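Long-range contacts in carboxylesterase YBFK (Bacillus subtilis, PDB 4CCY), which hydrolyses carboxylic esters to an alcohol and a carboxylate, as a cytoplasmic carboxylesterase of the alpha/beta-hydrolase superfamily: residues A[100-108]-A[215-223]; A[172-182]-A[197-207]. All coordinates share one frame; numbering follows the deposited sequence.

Overall arrangement
Both interactions involve the long excursion of the chain between strands 146-152 and 236-241 of the central sheet, the place where alpha/beta hydrolases commonly carry a cap over the active site. Interaction 2 pairs two helices of this excursion with each other; interaction 1 ties its returning loop, 215-223, to the start of helix 104-118 in the core fold. Their centres are 23 Å apart and their nearest atoms about 10 Å. Each comes near the probable charge-relay residues: the side chain of Phe220 lies about 10 Å from that of Ser129, and the side chain of Ile200 about 10 Å from that of His273. The Ile182 side chain lies about 6 Å from a bound sodium ion.

Interaction 1: A[100-108]-A[215-223]; sequences AMETRADFA and PTENGFPYV
Thr216 makes the first link to the other segment: its OG1 donates to Glu102 O over 2.5 Å, a short bond in the carbonyl plane, for which chi1 of 59° sets the hydroxyl between backbone N and carbonyl carbon. Glu217 reaches across through a water that its O shares with Arg104 NH1. At Asn218 the carbonyl oxygen accepts from Arg104 N at 2.8 Å and also lies over one face of the Arg104 guanidinium. These bonds meet the very start of helix 104-118, closed by a capping box in which Thr103 OG1 accepts from Asp106 N while Asp106 OD2 accepts from Thr103 N. The helix leads into strand 123-128, which in this alpha/beta-hydrolase fold ends at the probable nucleophile elbow of Ser129. Gly219 O then takes Arg104 NH1 at 2.9 Å, in the guanidinium plane and on a lone pair; a CB on this glycine would collide with Glu102 O. Phe220 offers a ring face to Phe107, whose CE2 comes within 3.4 Å of Phe220 CD2, the planes at 43°. The guanidinium of Arg104 stacks flat on the Tyr222 ring, planes 3° apart and Arg104 CZ 3.4 Å from the ring centroid. Replacing Arg104 with a leucine would probably leave Gly219 O without this donor and Tyr222 without its cation-pi partner. The Tyr222 OH is bonded to Glu228.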
# COMPACT_ATOMS: atom_id res chain seq x y z
N ALA A 100 -8.71 -2.28 -17.54
CA ALA A 100 -8.94 -1.67 -16.23
C ALA A 100 -9.22 -2.74 -15.17
O ALA A 100 -10.02 -3.66 -15.38
CB ALA A 100 -10.07 -0.66 -16.30
N MET A 101 -8.55 -2.60 -14.03
CA MET A 101 -8.73 -3.48 -12.90
C MET A 101 -9.84 -2.88 -12.05
O MET A 101 -9.68 -1.79 -11.52
CB MET A 101 -7.41 -3.54 -12.14
CG MET A 101 -7.28 -4.70 -11.19
SD MET A 101 -5.68 -4.69 -10.39
CE MET A 101 -5.63 -3.04 -9.67
N GLU A 102 -10.97 -3.59 -11.95
CA GLU A 102 -12.24 -2.97 -11.49
C GLU A 102 -12.90 -3.54 -10.25
O GLU A 102 -13.45 -2.80 -9.43
CB GLU A 102 -13.27 -2.93 -12.62
CG GLU A 102 -12.92 -1.94 -13.72
CD GLU A 102 -14.00 -1.83 -14.77
OE1 GLU A 102 -14.54 -2.88 -15.20
OE2 GLU A 102 -14.29 -0.69 -15.18
N THR A 103 -12.90 -4.87 -10.12
CA THR A 103 -13.62 -5.53 -9.04
C THR A 103 -12.60 -6.11 -8.06
O THR A 103 -11.42 -6.23 -8.40
CB THR A 103 -14.46 -6.68 -9.58
OG1 THR A 103 -13.58 -7.63 -10.19
CG2 THR A 103 -15.50 -6.19 -10.60
N ARG A 104 -13.05 -6.48 -6.87
CA ARG A 104 -12.15 -7.11 -5.89
C ARG A 104 -11.60 -8.46 -6.38
O ARG A 104 -10.48 -8.85 -6.01
CB ARG A 104 -12.80 -7.21 -4.50
CG ARG A 104 -13.10 -5.83 -3.91
CD ARG A 104 -13.66 -5.84 -2.49
NE ARG A 104 -14.99 -6.45 -2.35
CZ ARG A 104 -16.14 -5.84 -2.62
NH1 ARG A 104 -16.18 -4.58 -3.06
NH2 ARG A 104 -17.28 -6.49 -2.44
N ALA A 105 -12.37 -9.15 -7.23
CA ALA A 105 -11.90 -10.36 -7.90
C ALA A 105 -10.73 -10.03 -8.84
O ALA A 105 -9.70 -10.70 -8.81
CB ALA A 105 -13.04 -11.04 -8.66
N ASP A 106 -10.87 -8.97 -9.64
CA ASP A 106 -9.77 -8.46 -10.47
C ASP A 106 -8.49 -8.20 -9.67
O ASP A 106 -7.41 -8.62 -10.09
CB ASP A 106 -10.17 -7.15 -11.17
CG ASP A 106 -11.24 -7.34 -12.25
OD1 ASP A 106 -11.48 -8.48 -12.70
OD2 ASP A 106 -11.82 -6.32 -12.64
N PHE A 107 -8.62 -7.50 -8.53
CA PHE A 107 -7.45 -7.15 -7.72
C PHE A 107 -6.65 -8.40 -7.37
O PHE A 107 -5.43 -8.40 -7.49
CB PHE A 107 -7.82 -6.41 -6.41
CG PHE A 107 -8.67 -5.18 -6.61
CD1 PHE A 107 -8.65 -4.46 -7.82
CD2 PHE A 107 -9.48 -4.72 -5.57
CE1 PHE A 107 -9.45 -3.33 -7.99
CE2 PHE A 107 -10.26 -3.59 -5.73
CZ PHE A 107 -10.25 -2.89 -6.93
N ALA A 108 -7.34 -9.44 -6.90
CA ALA A 108 -6.69 -10.69 -6.52
C ALA A 108 -6.11 -11.43 -7.72
O ALA A 108 -5.05 -12.03 -7.62
CB ALA A 108 -7.63 -11.58 -5.71
N PRO A 215 -13.56 5.15 -7.21
CA PRO A 215 -14.46 4.12 -6.67
C PRO A 215 -15.15 3.34 -7.78
O PRO A 215 -15.60 3.93 -8.76
CB PRO A 215 -15.48 4.93 -5.87
CG PRO A 215 -14.77 6.19 -5.52
CD PRO A 215 -13.93 6.49 -6.73
N THR A 216 -15.20 2.02 -7.64
CA THR A 216 -15.90 1.17 -8.62
C THR A 216 -16.88 0.25 -7.91
O THR A 216 -16.64 -0.18 -6.77
CB THR A 216 -14.93 0.30 -9.44
OG1 THR A 216 -14.18 -0.54 -8.56
CG2 THR A 216 -13.97 1.16 -10.27
N GLU A 217 -17.96 -0.08 -8.61
CA GLU A 217 -19.07 -0.89 -8.09
C GLU A 217 -18.70 -1.99 -7.06
O GLU A 217 -19.07 -1.91 -5.88
CB GLU A 217 -19.88 -1.48 -9.26
CG GLU A 217 -21.09 -2.30 -8.86
CD GLU A 217 -22.24 -1.46 -8.33
OE1 GLU A 217 -21.99 -0.40 -7.72
OE2 GLU A 217 -23.41 -1.87 -8.51
N ASN A 218 -17.99 -3.01 -7.51
CA ASN A 218 -17.62 -4.09 -6.61
C ASN A 218 -16.11 -4.11 -6.37
O ASN A 218 -15.49 -5.17 -6.38
CB ASN A 218 -18.13 -5.43 -7.17
CG ASN A 218 -19.62 -5.43 -7.38
OD1 ASN A 218 -20.40 -5.22 -6.45
ND2 ASN A 218 -20.03 -5.64 -8.61
N GLY A 219 -15.53 -2.92 -6.18
CA GLY A 219 -14.10 -2.76 -5.91
C GLY A 219 -13.83 -2.05 -4.59
O GLY A 219 -14.34 -2.45 -3.55
N PHE A 220 -13.01 -1.01 -4.64
CA PHE A 220 -12.70 -0.19 -3.48
C PHE A 220 -13.33 1.20 -3.63
O PHE A 220 -13.67 1.61 -4.73
CB PHE A 220 -11.18 -0.10 -3.27
CG PHE A 220 -10.54 -1.39 -2.86
CD1 PHE A 220 -11.26 -2.37 -2.14
CD2 PHE A 220 -9.20 -1.63 -3.14
CE1 PHE A 220 -10.65 -3.56 -1.75
CE2 PHE A 220 -8.59 -2.82 -2.75
CZ PHE A 220 -9.31 -3.78 -2.05
N PRO A 221 -13.50 1.94 -2.51
CA PRO A 221 -13.23 1.48 -1.14
C PRO A 221 -14.24 0.45 -0.68
O PRO A 221 -15.37 0.45 -1.17
CB PRO A 221 -13.34 2.77 -0.30
CG PRO A 221 -14.18 3.69 -1.12
CD PRO A 221 -13.88 3.36 -2.56
N TYR A 222 -13.83 -0.42 0.25
CA TYR A 222 -14.71 -1.47 0.73
C TYR A 222 -14.49 -1.77 2.21
O TYR A 222 -13.36 -1.77 2.69
CB TYR A 222 -14.55 -2.74 -0.13
CG TYR A 222 -15.42 -3.89 0.29
CD1 TYR A 222 -16.82 -3.79 0.27
CD2 TYR A 222 -14.86 -5.10 0.70
CE1 TYR A 222 -17.63 -4.85 0.65
CE2 TYR A 222 -15.66 -6.18 1.08
CZ TYR A 222 -17.04 -6.04 1.05
OH TYR A 222 -17.83 -7.10 1.42
N VAL A 223 -15.59 -1.98 2.93
CA VAL A 223 -15.53 -2.47 4.32
C VAL A 223 -15.86 -3.97 4.31
O VAL A 223 -16.95 -4.38 3.91
CB VAL A 223 -16.50 -1.69 5.25
CG1 VAL A 223 -16.53 -2.29 6.65
CG2 VAL A 223 -16.12 -0.21 5.29
O HOH W 1 -18.14 -2.61 -3.15

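Interaction 2: A[172-182]-A[197-207]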
# COMPACT_ATOMS: atom_id res chain seq x y z
N LEU A 172 -8.70 15.85 -6.13
CA LEU A 172 -7.38 15.47 -6.66
C LEU A 172 -7.32 15.66 -8.17
O LEU A 172 -7.12 14.71 -8.93
CB LEU A 172 -7.02 14.05 -6.23
CG LEU A 172 -6.83 13.84 -4.73
CD1 LEU A 172 -6.67 12.36 -4.39
CD2 LEU A 172 -5.66 14.66 -4.18
N THR A 173 -7.48 16.90 -8.60
CA THR A 173 -7.60 17.23 -10.01
C THR A 173 -6.46 18.13 -10.50
O THR A 173 -6.36 18.43 -11.68
CB THR A 173 -8.94 17.93 -10.30
OG1 THR A 173 -9.08 19.05 -9.42
CG2 THR A 173 -10.11 16.95 -10.08
N GLY A 174 -5.60 18.54 -9.56
CA GLY A 174 -4.48 19.43 -9.83
C GLY A 174 -3.66 19.63 -8.57
O GLY A 174 -3.89 18.95 -7.57
N ALA A 175 -2.72 20.57 -8.62
CA ALA A 175 -1.76 20.79 -7.53
C ALA A 175 -2.40 21.23 -6.21
O ALA A 175 -2.09 20.65 -5.17
CB ALA A 175 -0.68 21.79 -7.95
N ARG A 176 -3.28 22.22 -6.26
CA ARG A 176 -4.01 22.70 -5.08
C ARG A 176 -4.66 21.55 -4.31
O ARG A 176 -4.56 21.49 -3.09
CB ARG A 176 -5.10 23.70 -5.46
CG ARG A 176 -4.63 25.08 -5.87
CD ARG A 176 -4.29 25.95 -4.67
NE ARG A 176 -4.35 27.38 -5.01
CZ ARG A 176 -3.36 28.06 -5.60
NH1 ARG A 176 -2.22 27.47 -5.93
NH2 ARG A 176 -3.53 29.35 -5.86
N GLY A 177 -5.32 20.65 -5.04
CA GLY A 177 -5.99 19.51 -4.44
C GLY A 177 -5.03 18.54 -3.76
O GLY A 177 -5.30 18.03 -2.68
N ALA A 178 -3.89 18.30 -4.42
CA ALA A 178 -2.87 17.40 -3.91
C ALA A 178 -2.25 17.92 -2.61
O ALA A 178 -2.08 17.17 -1.66
CB ALA A 178 -1.81 17.18 -4.97
N GLU A 179 -1.92 19.22 -2.58
CA GLU A 179 -1.37 19.87 -1.38
C GLU A 179 -2.36 19.82 -0.23
O GLU A 179 -1.98 19.57 0.91
CB GLU A 179 -1.04 21.34 -1.64
CG GLU A 179 -0.44 21.63 -3.00
CD GLU A 179 1.02 21.99 -2.92
OE1 GLU A 179 1.74 21.38 -2.11
OE2 GLU A 179 1.44 22.88 -3.68
N SER A 180 -3.62 20.11 -0.54
CA SER A 180 -4.69 20.04 0.45
C SER A 180 -4.80 18.62 1.02
O SER A 180 -4.90 18.44 2.23
CB SER A 180 -6.01 20.51 -0.17
OG SER A 180 -7.11 20.25 0.68
N TYR A 181 -4.76 17.62 0.14
CA TYR A 181 -4.79 16.22 0.56
C TYR A 181 -3.62 15.89 1.47
O TYR A 181 -3.79 15.26 2.52
CB TYR A 181 -4.72 15.32 -0.66
CG TYR A 181 -4.81 13.84 -0.38
CD1 TYR A 181 -6.02 13.26 -0.01
CD2 TYR A 181 -3.70 13.00 -0.51
CE1 TYR A 181 -6.12 11.90 0.23
CE2 TYR A 181 -3.79 11.63 -0.28
CZ TYR A 181 -5.02 11.08 0.09
OH TYR A 181 -5.18 9.73 0.32
N ILE A 182 -2.43 16.30 1.05
CA ILE A 182 -1.19 16.00 1.75
C ILE A 182 -1.20 16.63 3.15
O ILE A 182 -0.86 15.97 4.13
CB ILE A 182 0.06 16.45 0.94
CG1 ILE A 182 0.29 15.49 -0.25
CG2 ILE A 182 1.31 16.53 1.82
CD1 ILE A 182 1.29 15.99 -1.27
N GLN A 197 6.82 14.78 -1.44
CA GLN A 197 5.86 15.87 -1.59
C GLN A 197 5.73 16.22 -3.07
O GLN A 197 4.62 16.26 -3.62
CB GLN A 197 6.34 17.10 -0.82
CG GLN A 197 5.43 18.32 -0.90
CD GLN A 197 4.26 18.26 0.07
OE1 GLN A 197 4.33 17.57 1.09
NE2 GLN A 197 3.18 18.98 -0.25
N ARG A 198 6.87 16.42 -3.72
CA ARG A 198 6.91 16.84 -5.11
C ARG A 198 6.30 15.79 -6.05
O ARG A 198 5.50 16.12 -6.93
CB ARG A 198 8.35 17.17 -5.51
CG ARG A 198 8.54 17.36 -7.01
CD ARG A 198 8.14 18.76 -7.42
NE ARG A 198 7.80 18.84 -8.84
CZ ARG A 198 6.56 18.82 -9.31
NH1 ARG A 198 5.53 18.72 -8.47
NH2 ARG A 198 6.34 18.91 -10.62
N GLN A 199 6.68 14.52 -5.84
CA GLN A 199 6.25 13.42 -6.69
C GLN A 199 4.73 13.24 -6.66
O GLN A 199 4.10 13.13 -7.70
CB GLN A 199 6.95 12.12 -6.30
CG GLN A 199 6.51 10.94 -7.16
CD GLN A 199 7.04 9.61 -6.69
OE1 GLN A 199 8.11 9.52 -6.11
NE2 GLN A 199 6.30 8.55 -6.98
N ILE A 200 4.17 13.22 -5.45
CA ILE A 200 2.73 13.07 -5.27
C ILE A 200 1.95 14.21 -5.93
O ILE A 200 0.93 13.97 -6.59
CB ILE A 200 2.37 12.94 -3.77
CG1 ILE A 200 2.97 11.65 -3.21
CG2 ILE A 200 0.86 12.98 -3.56
CD1 ILE A 200 2.94 11.58 -1.70
N VAL A 201 2.43 15.45 -5.77
CA VAL A 201 1.83 16.62 -6.41
C VAL A 201 1.87 16.48 -7.93
O VAL A 201 0.85 16.66 -8.59
CB VAL A 201 2.49 17.94 -5.94
CG1 VAL A 201 2.03 19.14 -6.78
CG2 VAL A 201 2.18 18.19 -4.48
N ALA A 202 3.03 16.10 -8.46
CA ALA A 202 3.22 15.92 -9.91
C ALA A 202 2.39 14.75 -10.44
O ALA A 202 1.94 14.76 -11.58
CB ALA A 202 4.70 15.74 -10.24
N GLY A 203 2.19 13.74 -9.59
CA GLY A 203 1.33 12.61 -9.92
C GLY A 203 -0.10 13.06 -10.18
O GLY A 203 -0.70 12.67 -11.17
N VAL A 204 -0.61 13.89 -9.27
CA VAL A 204 -1.95 14.44 -9.37
C VAL A 204 -2.07 15.42 -10.56
O VAL A 204 -3.09 15.44 -11.24
CB VAL A 204 -2.38 15.09 -8.03
CG1 VAL A 204 -3.80 15.64 -8.12
CG2 VAL A 204 -2.28 14.09 -6.88
N GLU A 205 -1.03 16.21 -10.80
CA GLU A 205 -1.01 17.12 -11.96
C GLU A 205 -1.12 16.38 -13.30
O GLU A 205 -1.73 16.87 -14.24
CB GLU A 205 0.23 18.00 -11.95
CG GLU A 205 0.14 19.10 -10.90
CD GLU A 205 1.38 19.95 -10.83
OE1 GLU A 205 2.50 19.40 -10.90
OE2 GLU A 205 1.23 21.18 -10.69
N TRP A 206 -0.52 15.19 -13.36
CA TRP A 206 -0.59 14.36 -14.54
C TRP A 206 -1.99 13.87 -14.74
O TRP A 206 -2.48 13.07 -13.96
CB TRP A 206 0.41 13.20 -14.44
CG TRP A 206 0.46 12.31 -15.66
CD1 TRP A 206 0.09 12.62 -16.96
CD2 TRP A 206 0.94 10.92 -15.72
NE1 TRP A 206 0.29 11.55 -17.80
CE2 TRP A 206 0.79 10.50 -17.12
CE3 TRP A 206 1.45 10.01 -14.79
CZ2 TRP A 206 1.15 9.23 -17.55
CZ3 TRP A 206 1.81 8.74 -15.24
CH2 TRP A 206 1.65 8.35 -16.58
N GLN A 207 -2.65 14.35 -15.79
CA GLN A 207 -4.02 13.95 -16.09
C GLN A 207 -4.04 12.68 -16.92
O GLN A 207 -3.95 12.72 -18.15
CB GLN A 207 -4.77 15.09 -16.80
CG GLN A 207 -4.96 16.34 -15.95
CD GLN A 207 -5.52 16.04 -14.56
OE1 GLN A 207 -4.84 16.21 -13.55
NE2 GLN A 207 -6.77 15.57 -14.51
O HOH W 2 -5.38 13.96 -11.05
O HOH W 3 0.74 20.22 1.37
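Ala178 and Val204 meet where two helices of the segment between strands 146-152 and 236-241 draw together: Ala178 CB is 3.7 Å from Val204 CG2. The axes of helices 175-182 and 197-205 approach to 8.4 Å, their directions 137° apart, and small residues let the backbones close in toward one end. Gly174 CA stands 4.7 Å from Glu205 CA, whereas Ile182 CA and Gln197 CA are 7.8 Å apart. Val204 spreads its two methyls over this near end. CG1 stands anti to the backbone N (chi1 -179°), which brings it to 3.4 Å from Gly174 O, also touching the backbone of Leu172, while CG2 serves Ala178. Val201 packs as a knob into a hole formed by Ala175, Ala178, Glu179 and Ile182. At the wider end larger side chains bridge the distance: Ile182 CD1 packs on Ile200 CG2 at 3.8 Å and on Val201 CG2.

The looser side is polar. Gln197, bent at chi2, swings its amide across the end of Ile182, with OE1 3.3 Å from Ile182 CG2. Its NE2 gives Glu179 OE1 only a weak bond of 3.4 Å, the carboxylate and amide planes being 36° apart. A water that donates to Glu179 O and accepts from Gln197 NE2 adds a second link beside it. Farther along this flank, the carboxylate of Glu205 comes up to Ala175, OE2 being its nearest atom to Ala175 CB.

Around this pair, Tyr181 reaches helix 164-170 at Tyr168, Gln199 and Trp206 pack on helix 12-24, and Leu172 and Ile200 touch Leu64 and Phe65 in the loop that follows strand 56-60, a placement consistent with a cap resting against helix 12-24 and that loop.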